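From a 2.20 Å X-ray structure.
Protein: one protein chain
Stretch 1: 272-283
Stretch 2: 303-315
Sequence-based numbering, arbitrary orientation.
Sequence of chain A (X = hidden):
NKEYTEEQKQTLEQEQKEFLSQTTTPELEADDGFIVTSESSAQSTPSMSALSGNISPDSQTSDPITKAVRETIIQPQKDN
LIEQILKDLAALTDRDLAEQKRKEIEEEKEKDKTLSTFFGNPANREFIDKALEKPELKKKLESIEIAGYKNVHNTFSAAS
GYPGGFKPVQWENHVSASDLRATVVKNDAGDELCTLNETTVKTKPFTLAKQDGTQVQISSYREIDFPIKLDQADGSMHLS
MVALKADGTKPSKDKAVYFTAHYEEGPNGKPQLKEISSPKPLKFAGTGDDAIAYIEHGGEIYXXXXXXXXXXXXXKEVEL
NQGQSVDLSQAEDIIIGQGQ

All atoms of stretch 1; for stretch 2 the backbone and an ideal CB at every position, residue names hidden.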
# COMPACT_ATOMS: atom_id res chain seq x y z
N GLN A 272 13.14 -10.91 2.98
CA GLN A 272 11.86 -11.60 3.08
C GLN A 272 10.74 -10.56 3.15
O GLN A 272 10.80 -9.68 4.01
CB GLN A 272 11.85 -12.50 4.33
CG GLN A 272 10.72 -13.50 4.35
CD GLN A 272 10.97 -14.63 5.31
OE1 GLN A 272 11.15 -14.44 6.51
NE2 GLN A 272 10.96 -15.85 4.79
N LEU A 273 9.73 -10.66 2.27
CA LEU A 273 8.62 -9.72 2.26
C LEU A 273 7.77 -9.86 3.53
O LEU A 273 7.12 -10.89 3.74
CB LEU A 273 7.79 -9.88 0.98
CG LEU A 273 6.57 -8.93 0.79
CD1 LEU A 273 6.98 -7.44 0.83
CD2 LEU A 273 5.86 -9.26 -0.52
N LYS A 274 7.83 -8.84 4.41
CA LYS A 274 7.13 -8.88 5.71
C LYS A 274 5.88 -8.03 5.73
O LYS A 274 4.98 -8.26 6.54
CB LYS A 274 8.10 -8.38 6.83
CG LYS A 274 9.38 -9.23 6.99
CD LYS A 274 9.14 -10.55 7.70
CE LYS A 274 10.38 -11.40 7.76
NZ LYS A 274 10.10 -12.70 8.42
N GLU A 275 5.86 -6.98 4.90
CA GLU A 275 4.76 -6.03 4.96
C GLU A 275 4.68 -5.22 3.71
O GLU A 275 5.68 -5.04 3.01
CB GLU A 275 5.02 -5.07 6.15
CG GLU A 275 3.79 -4.53 6.83
CD GLU A 275 2.84 -5.57 7.40
OE1 GLU A 275 1.90 -5.96 6.67
OE2 GLU A 275 3.03 -6.02 8.55
N ILE A 276 3.48 -4.73 3.43
CA ILE A 276 3.19 -3.77 2.36
C ILE A 276 2.23 -2.75 2.95
O ILE A 276 1.65 -2.98 4.02
CB ILE A 276 2.64 -4.41 1.05
CG1 ILE A 276 1.22 -5.06 1.27
CG2 ILE A 276 3.66 -5.37 0.40
CD1 ILE A 276 0.49 -5.47 -0.05
N SER A 277 2.05 -1.63 2.26
CA SER A 277 1.04 -0.64 2.64
C SER A 277 0.63 0.15 1.43
O SER A 277 1.38 0.23 0.45
CB SER A 277 1.53 0.28 3.76
OG SER A 277 2.23 1.42 3.27
N SER A 278 -0.52 0.80 1.53
CA SER A 278 -1.02 1.70 0.51
C SER A 278 -2.15 2.51 1.10
O SER A 278 -2.71 2.11 2.13
CB SER A 278 -1.52 0.90 -0.69
OG SER A 278 -2.82 0.37 -0.49
N PRO A 279 -2.59 3.61 0.43
CA PRO A 279 -3.85 4.25 0.84
C PRO A 279 -4.99 3.23 0.72
O PRO A 279 -4.93 2.33 -0.14
CB PRO A 279 -4.05 5.36 -0.21
CG PRO A 279 -2.76 5.52 -0.86
CD PRO A 279 -2.06 4.21 -0.81
N LYS A 280 -6.02 3.34 1.58
CA LYS A 280 -7.15 2.42 1.61
C LYS A 280 -8.50 3.16 1.54
O LYS A 280 -8.58 4.27 2.04
CB LYS A 280 -7.10 1.51 2.89
CG LYS A 280 -5.95 0.49 2.93
CD LYS A 280 -5.97 -0.50 1.75
CE LYS A 280 -5.00 -1.65 1.90
NZ LYS A 280 -3.60 -1.27 1.56
N PRO A 281 -9.59 2.54 1.01
CA PRO A 281 -9.62 1.22 0.34
C PRO A 281 -8.88 1.30 -1.01
O PRO A 281 -8.88 2.34 -1.67
CB PRO A 281 -11.14 0.97 0.17
CG PRO A 281 -11.71 2.33 -0.00
CD PRO A 281 -10.90 3.21 0.94
N LEU A 282 -8.22 0.23 -1.39
CA LEU A 282 -7.51 0.16 -2.67
C LEU A 282 -8.47 -0.32 -3.78
O LEU A 282 -9.23 -1.26 -3.55
CB LEU A 282 -6.32 -0.81 -2.52
CG LEU A 282 -5.29 -0.85 -3.65
CD1 LEU A 282 -4.63 0.52 -3.85
CD2 LEU A 282 -4.23 -1.87 -3.36
N LYS A 283 -8.47 0.33 -4.94
CA LYS A 283 -9.31 -0.14 -6.05
C LYS A 283 -8.41 -0.75 -7.14
O LYS A 283 -7.22 -0.43 -7.20
CB LYS A 283 -10.16 1.01 -6.67
CG LYS A 283 -10.98 1.88 -5.70
CD LYS A 283 -12.05 1.08 -5.00
CE LYS A 283 -13.12 1.94 -4.40
NZ LYS A 283 -14.22 1.08 -3.89
N UNK A 303 -2.97 6.23 -9.81
CA UNK A 303 -2.75 4.80 -9.93
C UNK A 303 -1.54 4.49 -9.06
O UNK A 303 -0.72 5.38 -8.80
CB UNK A 303 -2.54 4.37 -11.38
N UNK A 304 -1.43 3.24 -8.60
CA UNK A 304 -0.27 2.78 -7.85
C UNK A 304 0.49 1.82 -8.78
O UNK A 304 -0.11 1.32 -9.73
CB UNK A 304 -0.67 2.11 -6.54
N UNK A 305 1.78 1.56 -8.51
CA UNK A 305 2.64 0.74 -9.39
C UNK A 305 2.51 -0.75 -9.16
O UNK A 305 3.49 -1.48 -9.25
CB UNK A 305 4.11 1.14 -9.20
N UNK A 306 1.32 -1.21 -8.84
CA UNK A 306 1.08 -2.63 -8.54
C UNK A 306 -0.20 -3.12 -9.23
O UNK A 306 -1.24 -2.44 -9.20
CB UNK A 306 0.98 -2.85 -7.03
N UNK A 307 -0.12 -4.26 -9.87
CA UNK A 307 -1.31 -4.82 -10.53
C UNK A 307 -2.04 -5.68 -9.51
O UNK A 307 -1.46 -6.01 -8.48
CB UNK A 307 -0.94 -5.63 -11.77
N UNK A 308 -3.26 -6.10 -9.83
CA UNK A 308 -4.04 -6.97 -8.95
C UNK A 308 -3.35 -8.31 -8.67
O UNK A 308 -3.31 -8.76 -7.52
CB UNK A 308 -5.42 -7.22 -9.57
N UNK A 309 -2.80 -8.92 -9.71
CA UNK A 309 -2.09 -10.19 -9.60
C UNK A 309 -0.88 -10.05 -8.70
O UNK A 309 -0.67 -10.85 -7.81
CB UNK A 309 -1.66 -10.69 -10.98
N UNK A 310 -0.10 -8.98 -8.89
CA UNK A 310 1.08 -8.74 -8.04
C UNK A 310 0.65 -8.46 -6.57
O UNK A 310 1.23 -9.01 -5.64
CB UNK A 310 1.89 -7.57 -8.59
N UNK A 311 -0.38 -7.64 -6.40
CA UNK A 311 -0.90 -7.29 -5.08
C UNK A 311 -1.34 -8.55 -4.32
O UNK A 311 -0.96 -8.70 -3.16
CB UNK A 311 -2.07 -6.31 -5.21
N UNK A 312 -2.11 -9.45 -4.97
CA UNK A 312 -2.54 -10.72 -4.37
C UNK A 312 -1.34 -11.62 -4.00
O UNK A 312 -1.35 -12.21 -2.94
CB UNK A 312 -3.47 -11.46 -5.34
N UNK A 313 -0.32 -11.70 -4.86
CA UNK A 313 0.90 -12.49 -4.57
C UNK A 313 1.64 -11.92 -3.35
O UNK A 313 2.10 -12.69 -2.50
CB UNK A 313 1.83 -12.50 -5.78
N UNK A 314 1.76 -10.57 -3.28
CA UNK A 314 2.42 -9.87 -2.16
C UNK A 314 1.61 -10.03 -0.90
O UNK A 314 2.17 -10.33 0.14
CB UNK A 314 2.61 -8.38 -2.47
N UNK A 315 0.28 -9.88 -0.99
CA UNK A 315 -0.61 -10.07 0.17
C UNK A 315 -0.44 -11.49 0.73
O UNK A 315 -0.21 -11.64 1.93
CB UNK A 315 -2.07 -9.82 -0.22

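Position 303 turns its CA-to-CB bond away from stretch 1, with nothing of that stretch within 5.5 Å of the ideal CB; the extended backbone would suit a beta-branched residue, among others. It is T303.

At 304 the bond points toward stretch 1, and the ideal CB lies 5.0 Å from L282 CD1. The gap leaves room for an apolar side chain of medium length, such as leucine, isoleucine or methionine. The residue is L304, whose CD1 reaches L282 CD1 at 3.5 Å, P279 CD at 3.9 Å and S278 CB at 3.8 Å.

Position 305, where the chain turns a corner, is out of reach, and stretch 1 sets no demand on it; A305 is deposited. Position 306 is extended and points toward stretch 1, but from a distance. A modest apolar group fits, and V306 stops short of contact.

Position 307 precedes a helix whose first amide groups lack partners in the helix. Serine, threonine, aspartate or asparagine could cap it. T307 does so: its OG1 accepts from K310 N at 3.3 Å.

Positions 308, 309 and 310 have no stretch 1 atom near their ideal CB atoms, so many helix-compatible residues would serve. They are R308, G309 and K310; NZ of the last forms a salt bridge with OE1 of the residue at 313, at 3.5 Å.

At 311 the bond points sideways, and the ideal CB is 5.3 Å from L282 CD2. I276 and the amino group of K280 lie farther along, so a long side chain, apolar along its length and perhaps polar at its tip, would be apt. Y311 meets both needs. L282 CD2 sits over one ring face, 3.9 Å from the ring centroid, a CH-pi contact, while I276 CD1 packs 3.6 Å from Y311 CE1. A water donates to Y311 OH at 3.0 Å and accepts from K280 NZ at 2.9 Å, joining the stretches without a direct hydrogen bond.

At 312 and 313 no atom of stretch 1 lies within 5.5 Å of the ideal CB, so polar residues are acceptable: K312 and E313.

At 314 the ideal CB is 3.9 Å from L273 CD2 and 4.3 Å from I276 CG2. So close an apolar surface favours a flexible or slender hydrophobic chain. M314 CE reaches I276 CG2 at 3.7 Å.

At 315 the bond points away, yet I276 CD1 is 5.1 Å from the ideal CB, so a long apolar chain could fold back. M315 brings SD within 3.6 Å of I276 CD1.

Stretch 2, residues 303-315: TLAVTRGKYKEMM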
# COMPACT_ATOMS: atom_id res chain seq x y z
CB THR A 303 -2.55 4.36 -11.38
OG1 THR A 303 -1.39 5.02 -11.91
CG2 THR A 303 -3.77 4.63 -12.25
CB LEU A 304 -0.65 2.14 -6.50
CG LEU A 304 -1.44 3.05 -5.51
CD1 LEU A 304 -1.70 2.32 -4.23
CD2 LEU A 304 -0.63 4.26 -5.11
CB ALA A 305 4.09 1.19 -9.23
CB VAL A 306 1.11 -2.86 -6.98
CG1 VAL A 306 -0.13 -2.30 -6.26
CG2 VAL A 306 1.36 -4.32 -6.63
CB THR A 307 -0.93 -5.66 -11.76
OG1 THR A 307 -0.14 -6.76 -11.31
CG2 THR A 307 -0.23 -4.86 -12.88
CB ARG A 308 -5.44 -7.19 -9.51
CG ARG A 308 -6.42 -7.38 -8.38
CD ARG A 308 -7.29 -8.57 -8.54
NE ARG A 308 -8.46 -8.37 -7.69
CZ ARG A 308 -9.66 -8.89 -7.93
NH1 ARG A 308 -9.85 -9.67 -8.98
NH2 ARG A 308 -10.67 -8.65 -7.10
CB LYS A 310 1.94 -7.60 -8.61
CG LYS A 310 3.19 -7.27 -7.78
CD LYS A 310 4.14 -8.46 -7.62
CE LYS A 310 4.76 -8.88 -8.95
NZ LYS A 310 5.76 -9.95 -8.71
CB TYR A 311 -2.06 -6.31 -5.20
CG TYR A 311 -2.65 -5.93 -3.87
CD1 TYR A 311 -1.99 -5.03 -3.02
CD2 TYR A 311 -3.87 -6.45 -3.44
CE1 TYR A 311 -2.54 -4.66 -1.80
CE2 TYR A 311 -4.43 -6.07 -2.22
CZ TYR A 311 -3.75 -5.18 -1.40
OH TYR A 311 -4.28 -4.80 -0.20
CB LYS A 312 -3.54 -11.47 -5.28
CG LYS A 312 -4.85 -10.69 -5.58
CD LYS A 312 -5.72 -10.33 -4.35
CE LYS A 312 -6.82 -9.32 -4.69
NZ LYS A 312 -7.86 -9.22 -3.61
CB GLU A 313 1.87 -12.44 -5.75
CG GLU A 313 1.68 -13.49 -6.82
CD GLU A 313 2.54 -13.25 -8.05
OE1 GLU A 313 3.63 -12.63 -7.92
OE2 GLU A 313 2.12 -13.67 -9.15
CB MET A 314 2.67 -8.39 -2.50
CG MET A 314 3.67 -8.20 -3.60
SD MET A 314 3.92 -6.46 -4.01
CE MET A 314 5.27 -6.05 -2.87
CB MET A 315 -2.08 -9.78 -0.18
CG MET A 315 -2.44 -8.30 -0.08
SD MET A 315 -2.06 -7.48 1.53
CE MET A 315 -3.16 -8.40 2.62
O HOH W 1 -2.28 -3.81 1.84
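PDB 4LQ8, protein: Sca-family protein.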